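Local coordinates for uncharacterized protein (Bacteroides ovatus, PDB 3P02) that is of unknown function but carries a C-terminal BT_3044-like domain built on a large antiparallel beta-sheet, at residues A[239-245]-A[271-277]. Numbering follows the deposited sequence.
Sequences LKFNSYS and DIDFDFV
Segments 239-245 and 271-277 run antiparallel, 161° apart. N242 and D275 form the hydrogen-bonded pair (N242 N to D275 O 2.9 Å, D275 N to N242 O 2.8 Å); S243 and F274 are the non-hydrogen-bonded pair, CA atoms 4.1 Å apart. The hydrogen bond from Y244 N to D273 O (2.8 Å) continues the antiparallel pairing. Ahead of the N242-D275 pair, K240 takes the left-handed region (52/43), which breaks the regular strand, yet V277 N still hydrogen-bonds to L239 O (2.7 Å). F241 (chi1 t) and F274 (chi1 p) bring their rings together obliquely, centroids 4.8 Å and planes 31° apart, with F241 CE1 over one face of F274; V212 of strand 211-220 packs against both side chains. L239 (chi1 -102°, between wells) brings CD2 to 3.8 Å from CD2 of F276 (chi1 p). Across the sheet, on the side of N242 and D275, Y244 (chi1 m) lays its ring along the strand so that OH donates to OD2 of D275 (chi1 m; 2.6 Å), while D273 (chi1 t) sets OD1 at the ring edge, 3.5 Å from Y244 CD2. D273 also forms a salt bridge with K292. Where the direct pairing loosens, S245 OG (chi1 p) donates to D271 O (2.8 Å), and a water joins S243 OG, S245 O and D273 N. This is the open end of a long beta hairpin, strands 242-255 and 262-278, here with the F241 and F274 rings on one face and N242, D275 and the Y244 hydroxyl on the other, within the antiparallel sheet of the BT_3044-like C-terminal domain.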
loop_
_atom_site.group_PDB
_atom_site.type_symbol
_atom_site.label_atom_id
_atom_site.label_comp_id
_atom_site.label_asym_id
_atom_site.label_seq_id
_atom_site.Cartn_x
_atom_site.Cartn_y
_atom_site.Cartn_z
ATOM N N LEU A 239 17.965 17.437 -2.139
ATOM C CA LEU A 239 18.026 16.976 -0.736
ATOM C C LEU A 239 19.401 17.143 -0.112
ATOM O O LEU A 239 19.530 17.084 1.121
ATOM C CB LEU A 239 17.705 15.479 -0.690
ATOM C CG LEU A 239 16.380 14.981 -0.281
ATOM C CD1 LEU A 239 16.470 13.478 0.042
ATOM C CD2 LEU A 239 15.838 15.714 0.941
ATOM N N LYS A 240 20.463 17.234 -0.959
ATOM C CA LYS A 240 21.862 17.297 -0.532
ATOM C C LYS A 240 22.109 16.117 0.414
ATOM O O LYS A 240 22.679 16.271 1.495
ATOM C CB LYS A 240 22.224 18.661 0.098
ATOM C CG LYS A 240 22.173 19.797 -0.919
ATOM C CD LYS A 240 22.148 21.146 -0.224
ATOM C CE LYS A 240 21.975 22.305 -1.173
ATOM N NZ LYS A 240 21.888 23.594 -0.421
ATOM N N PHE A 241 21.568 14.944 0.021
ATOM C CA PHE A 241 21.708 13.721 0.809
ATOM C C PHE A 241 23.164 13.340 0.962
ATOM O O PHE A 241 23.887 13.230 -0.027
ATOM C CB PHE A 241 20.940 12.581 0.129
ATOM C CG PHE A 241 20.969 11.268 0.877
ATOM C CD1 PHE A 241 19.972 10.950 1.796
ATOM C CD2 PHE A 241 21.953 10.324 0.611
ATOM C CE1 PHE A 241 19.976 9.706 2.452
ATOM C CE2 PHE A 241 21.978 9.093 1.294
ATOM C CZ PHE A 241 20.990 8.797 2.208
ATOM N N ASN A 242 23.602 13.105 2.202
ATOM C CA ASN A 242 24.987 12.705 2.442
ATOM C C ASN A 242 25.005 11.671 3.576
ATOM O O ASN A 242 24.799 12.014 4.738
ATOM C CB ASN A 242 25.851 13.933 2.763
ATOM C CG ASN A 242 27.309 13.604 2.910
ATOM O OD1 ASN A 242 27.791 12.618 2.372
ATOM N ND2 ASN A 242 28.024 14.375 3.710
ATOM N N SER A 243 25.285 10.414 3.231
ATOM C CA SER A 243 25.299 9.313 4.183
ATOM C C SER A 243 26.696 9.073 4.741
ATOM O O SER A 243 27.686 9.109 3.984
ATOM C CB SER A 243 24.757 8.039 3.530
ATOM O OG SER A 243 24.919 6.948 4.421
ATOM N N TYR A 244 26.783 8.829 6.056
ATOM C CA TYR A 244 28.052 8.609 6.744
ATOM C C TYR A 244 28.315 7.138 7.039
ATOM O O TYR A 244 29.382 6.806 7.567
ATOM C CB TYR A 244 28.129 9.432 8.038
ATOM C CG TYR A 244 28.066 10.907 7.747
ATOM C CD1 TYR A 244 29.145 11.567 7.174
ATOM C CD2 TYR A 244 26.915 11.641 8.018
ATOM C CE1 TYR A 244 29.085 12.927 6.876
ATOM C CE2 TYR A 244 26.843 13.004 7.735
ATOM C CZ TYR A 244 27.940 13.649 7.172
ATOM O OH TYR A 244 27.907 14.996 6.886
ATOM N N SER A 245 27.326 6.263 6.773
ATOM C CA SER A 245 27.539 4.840 6.964
ATOM C C SER A 245 26.550 4.039 6.189
ATOM O O SER A 245 25.377 4.421 6.091
ATOM C CB SER A 245 27.462 4.430 8.433
ATOM O OG SER A 245 26.255 4.872 9.014
ATOM N N ASP A 271 22.684 1.509 11.834
ATOM C CA ASP A 271 23.747 2.254 11.169
ATOM C C ASP A 271 23.238 3.192 10.062
ATOM O O ASP A 271 23.917 3.420 9.063
ATOM C CB ASP A 271 24.848 1.313 10.622
ATOM C CG ASP A 271 25.471 0.435 11.673
ATOM O OD1 ASP A 271 25.712 0.931 12.789
ATOM O OD2 ASP A 271 25.606 -0.760 11.420
ATOM N N ILE A 272 22.058 3.771 10.274
ATOM C CA ILE A 272 21.563 4.838 9.393
ATOM C C ILE A 272 22.141 6.139 9.944
ATOM O O ILE A 272 22.025 6.397 11.141
ATOM C CB ILE A 272 20.024 4.889 9.350
ATOM C CG1 ILE A 272 19.467 3.546 8.819
ATOM C CG2 ILE A 272 19.556 6.069 8.453
ATOM C CD1 ILE A 272 17.878 3.423 9.002
ATOM N N ASP A 273 22.737 6.947 9.083
ATOM C CA ASP A 273 23.295 8.237 9.503
ATOM C C ASP A 273 23.466 9.090 8.264
ATOM O O ASP A 273 24.386 8.857 7.481
ATOM C CB ASP A 273 24.631 8.067 10.259
ATOM C CG ASP A 273 25.190 9.337 10.883
ATOM O OD1 ASP A 273 24.732 10.445 10.505
ATOM O OD2 ASP A 273 26.072 9.225 11.748
ATOM N N PHE A 274 22.539 10.041 8.049
ATOM C CA PHE A 274 22.675 10.887 6.875
ATOM C C PHE A 274 22.198 12.283 7.106
ATOM O O PHE A 274 21.185 12.513 7.776
ATOM C CB PHE A 274 21.939 10.295 5.645
ATOM C CG PHE A 274 20.432 10.152 5.805
ATOM C CD1 PHE A 274 19.571 11.213 5.486
ATOM C CD2 PHE A 274 19.877 8.985 6.296
ATOM C CE1 PHE A 274 18.174 11.087 5.626
ATOM C CE2 PHE A 274 18.481 8.848 6.402
ATOM C CZ PHE A 274 17.642 9.909 6.083
ATOM N N ASP A 275 22.878 13.224 6.446
ATOM C CA ASP A 275 22.435 14.597 6.385
ATOM C C ASP A 275 21.492 14.768 5.198
ATOM O O ASP A 275 21.650 14.102 4.176
ATOM C CB ASP A 275 23.619 15.577 6.220
ATOM C CG ASP A 275 24.524 15.735 7.412
ATOM O OD1 ASP A 275 24.091 15.384 8.553
ATOM O OD2 ASP A 275 25.627 16.293 7.237
ATOM N N PHE A 276 20.555 15.718 5.315
ATOM C CA PHE A 276 19.678 16.103 4.216
ATOM C C PHE A 276 19.173 17.477 4.514
ATOM O O PHE A 276 19.234 17.931 5.660
ATOM C CB PHE A 276 18.525 15.117 3.990
ATOM C CG PHE A 276 17.425 15.274 5.000
ATOM C CD1 PHE A 276 17.528 14.689 6.266
ATOM C CD2 PHE A 276 16.283 16.028 4.699
ATOM C CE1 PHE A 276 16.527 14.894 7.217
ATOM C CE2 PHE A 276 15.301 16.252 5.661
ATOM C CZ PHE A 276 15.418 15.672 6.908
ATOM N N VAL A 277 18.631 18.133 3.491
ATOM C CA VAL A 277 18.113 19.478 3.641
ATOM C C VAL A 277 16.597 19.483 3.424
ATOM O O VAL A 277 16.115 18.862 2.459
ATOM C CB VAL A 277 18.837 20.402 2.615
ATOM C CG1 VAL A 277 18.235 21.801 2.592
ATOM C CG2 VAL A 277 20.337 20.467 2.893
HETATM O O HOH W 1 26.262 17.036 4.735
HETATM O O HOH W 2 23.138 5.948 6.516
#